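Local coordinates for probable sulfate-binding lipoprotein SubI (Mycobacterium tuberculosis, PDB 6DDN), which probably binds sulfate as the extracytoplasmic lipoprotein component of a sulfate uptake system, at residues V167-P172 / K179-A184; I234-E239 / F259-P264. All coordinates share one frame; numbering follows the deposited sequence.

Interaction 1: V167-P172 / K179-A184; sequences VITPSP and KWNLLA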
loop_
_atom_site.group_PDB
_atom_site.type_symbol
_atom_site.label_atom_id
_atom_site.label_comp_id
_atom_site.label_asym_id
_atom_site.label_seq_id
_atom_site.Cartn_x
_atom_site.Cartn_y
_atom_site.Cartn_z
ATOM N N VAL A 167 -6.542 14.480 -11.502
ATOM C CA VAL A 167 -5.900 13.576 -10.561
ATOM C C VAL A 167 -6.282 12.150 -10.926
ATOM O O VAL A 167 -7.462 11.855 -11.160
ATOM C CB VAL A 167 -6.307 13.901 -9.115
ATOM C CG1 VAL A 167 -5.856 12.796 -8.177
ATOM C CG2 VAL A 167 -5.730 15.245 -8.696
ATOM N N ILE A 168 -5.289 11.269 -10.989
ATOM C CA ILE A 168 -5.510 9.846 -11.198
ATOM C C ILE A 168 -5.411 9.156 -9.846
ATOM O O ILE A 168 -4.370 9.225 -9.179
ATOM C CB ILE A 168 -4.502 9.257 -12.196
ATOM C CG1 ILE A 168 -4.529 10.045 -13.505
ATOM C CG2 ILE A 168 -4.805 7.791 -12.453
ATOM C CD1 ILE A 168 -5.901 10.124 -14.139
ATOM N N THR A 169 -6.498 8.500 -9.434
ATOM C CA THR A 169 -6.544 7.752 -8.187
ATOM C C THR A 169 -7.600 6.664 -8.331
ATOM O O THR A 169 -8.649 6.906 -8.946
ATOM C CB THR A 169 -6.859 8.650 -6.982
ATOM O OG1 THR A 169 -6.955 7.855 -5.794
ATOM C CG2 THR A 169 -8.161 9.409 -7.194
ATOM N N PRO A 170 -7.353 5.463 -7.800
ATOM C CA PRO A 170 -8.299 4.357 -8.011
ATOM C C PRO A 170 -9.585 4.486 -7.207
ATOM O O PRO A 170 -9.820 5.494 -6.533
ATOM C CB PRO A 170 -7.494 3.125 -7.581
ATOM C CG PRO A 170 -6.490 3.650 -6.626
ATOM C CD PRO A 170 -6.126 5.018 -7.121
ATOM N N SER A 171 -10.425 3.453 -7.281
ATOM C CA SER A 171 -11.741 3.398 -6.652
ATOM C C SER A 171 -11.636 2.780 -5.262
ATOM O O SER A 171 -11.002 1.730 -5.106
ATOM C CB SER A 171 -12.706 2.583 -7.501
ATOM O OG SER A 171 -14.029 2.678 -7.003
ATOM N N PRO A 172 -12.238 3.391 -4.236
ATOM C CA PRO A 172 -12.161 2.813 -2.885
ATOM C C PRO A 172 -12.976 1.545 -2.719
ATOM O O PRO A 172 -12.890 0.908 -1.661
ATOM C CB PRO A 172 -12.697 3.939 -1.984
ATOM C CG PRO A 172 -12.807 5.156 -2.869
ATOM C CD PRO A 172 -13.014 4.639 -4.251
ATOM N N LYS A 179 -7.822 4.311 -0.747
ATOM C CA LYS A 179 -8.127 4.742 0.612
ATOM C C LYS A 179 -6.978 5.536 1.220
ATOM O O LYS A 179 -7.208 6.571 1.856
ATOM C CB LYS A 179 -8.474 3.531 1.477
ATOM C CG LYS A 179 -9.782 2.862 1.079
ATOM C CD LYS A 179 -9.824 1.414 1.525
ATOM C CE LYS A 179 -11.140 0.756 1.144
ATOM N NZ LYS A 179 -11.130 -0.702 1.452
ATOM N N TRP A 180 -5.737 5.073 1.044
ATOM C CA TRP A 180 -4.595 5.900 1.417
ATOM C C TRP A 180 -4.638 7.237 0.689
ATOM O O TRP A 180 -4.416 8.292 1.295
ATOM C CB TRP A 180 -3.280 5.183 1.102
ATOM C CG TRP A 180 -3.086 3.849 1.766
ATOM C CD1 TRP A 180 -2.962 2.640 1.144
ATOM C CD2 TRP A 180 -2.963 3.590 3.173
ATOM N NE1 TRP A 180 -2.783 1.645 2.074
ATOM C CE2 TRP A 180 -2.779 2.201 3.326
ATOM C CE3 TRP A 180 -2.997 4.395 4.315
ATOM C CZ2 TRP A 180 -2.629 1.600 4.576
ATOM C CZ3 TRP A 180 -2.850 3.795 5.557
ATOM C CH2 TRP A 180 -2.668 2.411 5.676
ATOM N N ASN A 181 -4.944 7.207 -0.612
ATOM C CA ASN A 181 -4.901 8.405 -1.443
ATOM C C ASN A 181 -5.912 9.458 -1.011
ATOM O O ASN A 181 -5.733 10.636 -1.333
ATOM C CB ASN A 181 -5.146 8.036 -2.908
ATOM C CG ASN A 181 -3.975 7.303 -3.532
ATOM O OD1 ASN A 181 -2.974 7.024 -2.871
ATOM N ND2 ASN A 181 -4.100 6.980 -4.815
ATOM N N LEU A 182 -6.978 9.063 -0.318
ATOM C CA LEU A 182 -7.948 10.021 0.191
ATOM C C LEU A 182 -7.781 10.310 1.675
ATOM O O LEU A 182 -8.196 11.382 2.131
ATOM C CB LEU A 182 -9.376 9.526 -0.074
ATOM C CG LEU A 182 -9.720 9.286 -1.547
ATOM C CD1 LEU A 182 -11.220 9.149 -1.735
ATOM C CD2 LEU A 182 -9.166 10.399 -2.422
ATOM N N LEU A 183 -7.176 9.391 2.432
ATOM C CA LEU A 183 -6.891 9.660 3.837
ATOM C C LEU A 183 -5.864 10.775 3.989
ATOM O O LEU A 183 -6.002 11.634 4.868
ATOM C CB LEU A 183 -6.398 8.387 4.521
ATOM C CG LEU A 183 -7.487 7.418 4.969
ATOM C CD1 LEU A 183 -6.896 6.044 5.242
ATOM C CD2 LEU A 183 -8.206 7.959 6.197
ATOM N N ALA A 184 -4.828 10.774 3.149
ATOM C CA ALA A 184 -3.785 11.792 3.260
ATOM C C ALA A 184 -4.322 13.206 3.076
ATOM O O ALA A 184 -4.059 14.058 3.944
ATOM C CB ALA A 184 -2.654 11.483 2.273
#

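Interaction 2: I234-E239 / F259-P264; sequences ISYENE and FKIENP. With SO4 (sulfate ion), chain C.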
loop_
_atom_site.group_PDB
_atom_site.type_symbol
_atom_site.label_atom_id
_atom_site.label_comp_id
_atom_site.label_asym_id
_atom_site.label_seq_id
_atom_site.Cartn_x
_atom_site.Cartn_y
_atom_site.Cartn_z
ATOM N N ILE A 234 -1.880 9.988 -7.603
ATOM C CA ILE A 234 -1.650 9.691 -6.194
ATOM C C ILE A 234 -1.384 8.199 -6.059
ATOM O O ILE A 234 -2.175 7.372 -6.524
ATOM C CB ILE A 234 -2.847 10.126 -5.337
ATOM C CG1 ILE A 234 -3.455 11.419 -5.876
ATOM C CG2 ILE A 234 -2.420 10.321 -3.900
ATOM C CD1 ILE A 234 -4.539 11.994 -4.984
ATOM N N SER A 235 -0.264 7.848 -5.431
ATOM C CA SER A 235 0.194 6.466 -5.448
ATOM C C SER A 235 1.109 6.224 -4.258
ATOM O O SER A 235 1.465 7.147 -3.521
ATOM C CB SER A 235 0.914 6.149 -6.761
ATOM O OG SER A 235 1.287 4.784 -6.824
ATOM N N TYR A 236 1.480 4.958 -4.076
ATOM C CA TYR A 236 2.492 4.612 -3.091
ATOM C C TYR A 236 3.848 5.156 -3.521
ATOM O O TYR A 236 4.144 5.282 -4.712
ATOM C CB TYR A 236 2.610 3.094 -2.914
ATOM C CG TYR A 236 1.320 2.325 -2.725
ATOM C CD1 TYR A 236 0.507 2.013 -3.806
ATOM C CD2 TYR A 236 0.943 1.867 -1.470
ATOM C CE1 TYR A 236 -0.660 1.293 -3.636
ATOM C CE2 TYR A 236 -0.222 1.147 -1.290
ATOM C CZ TYR A 236 -1.019 0.863 -2.378
ATOM O OH TYR A 236 -2.180 0.145 -2.205
ATOM N N GLU A 237 4.683 5.470 -2.532
ATOM C CA GLU A 237 6.066 5.822 -2.830
ATOM C C GLU A 237 6.815 4.645 -3.441
ATOM O O GLU A 237 7.691 4.840 -4.291
ATOM C CB GLU A 237 6.763 6.305 -1.557
ATOM C CG GLU A 237 8.146 6.885 -1.765
ATOM C CD GLU A 237 8.938 6.946 -0.472
ATOM O OE1 GLU A 237 8.804 6.015 0.352
ATOM O OE2 GLU A 237 9.690 7.924 -0.279
ATOM N N ASN A 238 6.483 3.420 -3.030
ATOM C CA ASN A 238 7.121 2.254 -3.631
ATOM C C ASN A 238 6.712 2.096 -5.089
ATOM O O ASN A 238 7.525 1.687 -5.926
ATOM C CB ASN A 238 6.784 0.993 -2.836
ATOM C CG ASN A 238 5.295 0.830 -2.594
ATOM O OD1 ASN A 238 4.797 1.121 -1.509
ATOM N ND2 ASN A 238 4.580 0.341 -3.601
ATOM N N GLU A 239 5.459 2.423 -5.412
ATOM C CA GLU A 239 5.001 2.293 -6.790
ATOM C C GLU A 239 5.633 3.353 -7.682
ATOM O O GLU A 239 5.935 3.088 -8.851
ATOM C CB GLU A 239 3.475 2.371 -6.848
ATOM C CG GLU A 239 2.895 2.308 -8.258
ATOM C CD GLU A 239 2.781 0.892 -8.800
ATOM O OE1 GLU A 239 1.868 0.645 -9.617
ATOM O OE2 GLU A 239 3.598 0.026 -8.418
ATOM N N PHE A 259 0.393 10.708 4.362
ATOM C CA PHE A 259 -0.127 9.660 5.225
ATOM C C PHE A 259 0.818 8.468 5.252
ATOM O O PHE A 259 1.443 8.134 4.240
ATOM C CB PHE A 259 -1.514 9.206 4.769
ATOM C CG PHE A 259 -2.396 8.755 5.893
ATOM C CD1 PHE A 259 -3.140 9.674 6.614
ATOM C CD2 PHE A 259 -2.475 7.415 6.236
ATOM C CE1 PHE A 259 -3.948 9.268 7.654
ATOM C CE2 PHE A 259 -3.282 7.001 7.276
ATOM C CZ PHE A 259 -4.021 7.929 7.986
ATOM N N LYS A 260 0.913 7.828 6.414
ATOM C CA LYS A 260 1.768 6.659 6.580
ATOM C C LYS A 260 1.027 5.418 6.103
ATOM O O LYS A 260 -0.003 5.043 6.675
ATOM C CB LYS A 260 2.190 6.508 8.039
ATOM C CG LYS A 260 3.160 5.363 8.288
ATOM C CD LYS A 260 3.095 4.895 9.732
ATOM C CE LYS A 260 4.371 4.178 10.141
ATOM N NZ LYS A 260 4.392 3.867 11.600
ATOM N N ILE A 261 1.547 4.784 5.059
ATOM C CA ILE A 261 0.959 3.570 4.511
ATOM C C ILE A 261 1.549 2.372 5.241
ATOM O O ILE A 261 2.774 2.252 5.366
ATOM C CB ILE A 261 1.210 3.475 2.998
ATOM C CG1 ILE A 261 0.587 4.675 2.284
ATOM C CG2 ILE A 261 0.672 2.161 2.445
ATOM C CD1 ILE A 261 0.649 4.588 0.772
ATOM N N GLU A 262 0.680 1.493 5.737
ATOM C CA GLU A 262 1.091 0.282 6.440
ATOM C C GLU A 262 0.396 -0.905 5.793
ATOM O O GLU A 262 -0.834 -1.007 5.846
ATOM C CB GLU A 262 0.751 0.360 7.931
ATOM C CG GLU A 262 1.367 1.549 8.651
ATOM C CD GLU A 262 1.180 1.475 10.153
ATOM O OE1 GLU A 262 2.176 1.235 10.868
ATOM O OE2 GLU A 262 0.034 1.652 10.618
ATOM N N ASN A 263 1.180 -1.800 5.193
ATOM C CA ASN A 263 0.630 -2.903 4.422
ATOM C C ASN A 263 0.664 -4.183 5.243
ATOM O O ASN A 263 1.756 -4.718 5.492
ATOM C CB ASN A 263 1.411 -3.081 3.123
ATOM C CG ASN A 263 1.439 -1.815 2.290
ATOM O OD1 ASN A 263 2.504 -1.260 2.020
ATOM N ND2 ASN A 263 0.265 -1.349 1.882
ATOM N N PRO A 264 -0.478 -4.711 5.673
ATOM C CA PRO A 264 -0.476 -5.892 6.542
ATOM C C PRO A 264 -0.219 -7.189 5.785
ATOM O O PRO A 264 -0.471 -7.316 4.584
ATOM C CB PRO A 264 -1.886 -5.886 7.142
ATOM C CG PRO A 264 -2.718 -5.184 6.121
ATOM C CD PRO A 264 -1.827 -4.148 5.497
HETATM S S SO4 C . -4.299 -1.635 -4.404
HETATM O O1 SO4 C . -4.365 -3.090 -4.512
HETATM O O2 SO4 C . -2.908 -1.206 -4.527
HETATM O O3 SO4 C . -5.089 -1.021 -5.466
HETATM O O4 SO4 C . -4.830 -1.223 -3.109
#

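Interaction 1: V167-P172 / K179-A184
Asn181 carries the polar part of this contact, and its side chain runs out from the helix alongside the side chain of Thr169. Starting at the helix, CB of Asn181 lies 3.4 Å from OG1 of Thr169, and CG next passes the same oxygen at slightly longer range. The amide is turned with OD1 nearly eclipsing the CA-CB bond (chi2 2°), which sends ND2 outward, where it donates a hydrogen bond to Thr169 OG1 at 3.1 Å. The bond is close to straight (163°), and OG1 lies almost in the amide plane. Thr169 meets it with its hydroxyl opposite the backbone N across the CA-CB bond (chi1 177°), the two side chains running past each other in opposite senses. ND2 also rests against the ring of Pro170, 3.6 Å from its CD, where the two side chains cross at about a right angle. The same ND2 comes close to the backbone O of Ile234 in the adjoining strand, at best a weak hydrogen bond. Farther along, Pro172 packs beside the first turns of the helix: its CG touches CD1 of Leu182 at 4.4 Å, and its carbonyl O lies 3.3 Å from CE of the extended Lys179 side chain, whose NZ is farther off at 3.9 Å. The contact thus packs the loop leaving strand 167-168 along helix 177-190. Ile168 and Pro170 also lie on helix 218-227, strand 232-236 pairs in parallel with strand 167-168, and Trp180, Leu183 and Ala184 of helix 177-190 pack on strand 257-267.

Interaction 2: I234-E239 / F259-P264
With CG of Tyr236 opposite the carbonyl carbon (chi1 -48°), the phenol passes by the side chain of Ile261, which adopts the same kind of first rotation and then extends (chi2 -173°) to bring its CD1 methyl to the ring. This CD1 is 3.5 Å from CD2 of Tyr236, and the CG2 branch of Ile261 sits 3.9 Å from the same carbon, so both branches meet the ring along its CD2-CE2 bond. The two side chains cross at about a right angle, and the CD1 methyl approaches the ring obliquely. Closer to the hydroxyl, ND2 of Asn263 lies 4.1 Å from CE2 of Tyr236, its amide plane turned 51° from the ring. That amide is held by a bond from ND2 to the backbone O of Ser110, while Ser110 OG is hydrogen-bonded to Tyr236 OH. Tyr236 is the N-cap of helix 237-245, where the chain passes from strand to helix in what is probably a type 2 periplasmic binding protein fold. A bound sulfate beside it may come from the crystallisation liquor, but its place is consistent with the sulfate pocket expected of this family. The Tyr236 hydroxyl donates to its O2 at 2.8 Å, with O2 at the ring edge, near its plane. Ser175 OG and the backbone N atoms of Ala60, Ser177 and Gly218 also hydrogen-bond to the anion. Ser177 and Gly218 begin helices, whose N-terminal ends would be expected to stabilise its negative charge.

In the fold
Following the chain from the N terminus, interaction 1 closes first: strand 167-168 runs into a loop that turns back within a few residues onto helix 177-190. The chain then passes through helices 196-210 and 218-227 before strand 232-236 opens interaction 2, whose longer loop, including strand 250-253, is closed by strand 257-267. The two loops follow in series, neither nesting nor crossing. In space they adjoin: the backbone of Ile168 pairs with Ile234 in the sheet, and the Trp180 ring lies against the backbone of 259-264. Helix 177-190 is thereby joined to both its preceding strand and strand 257-267, beside the sulfate site.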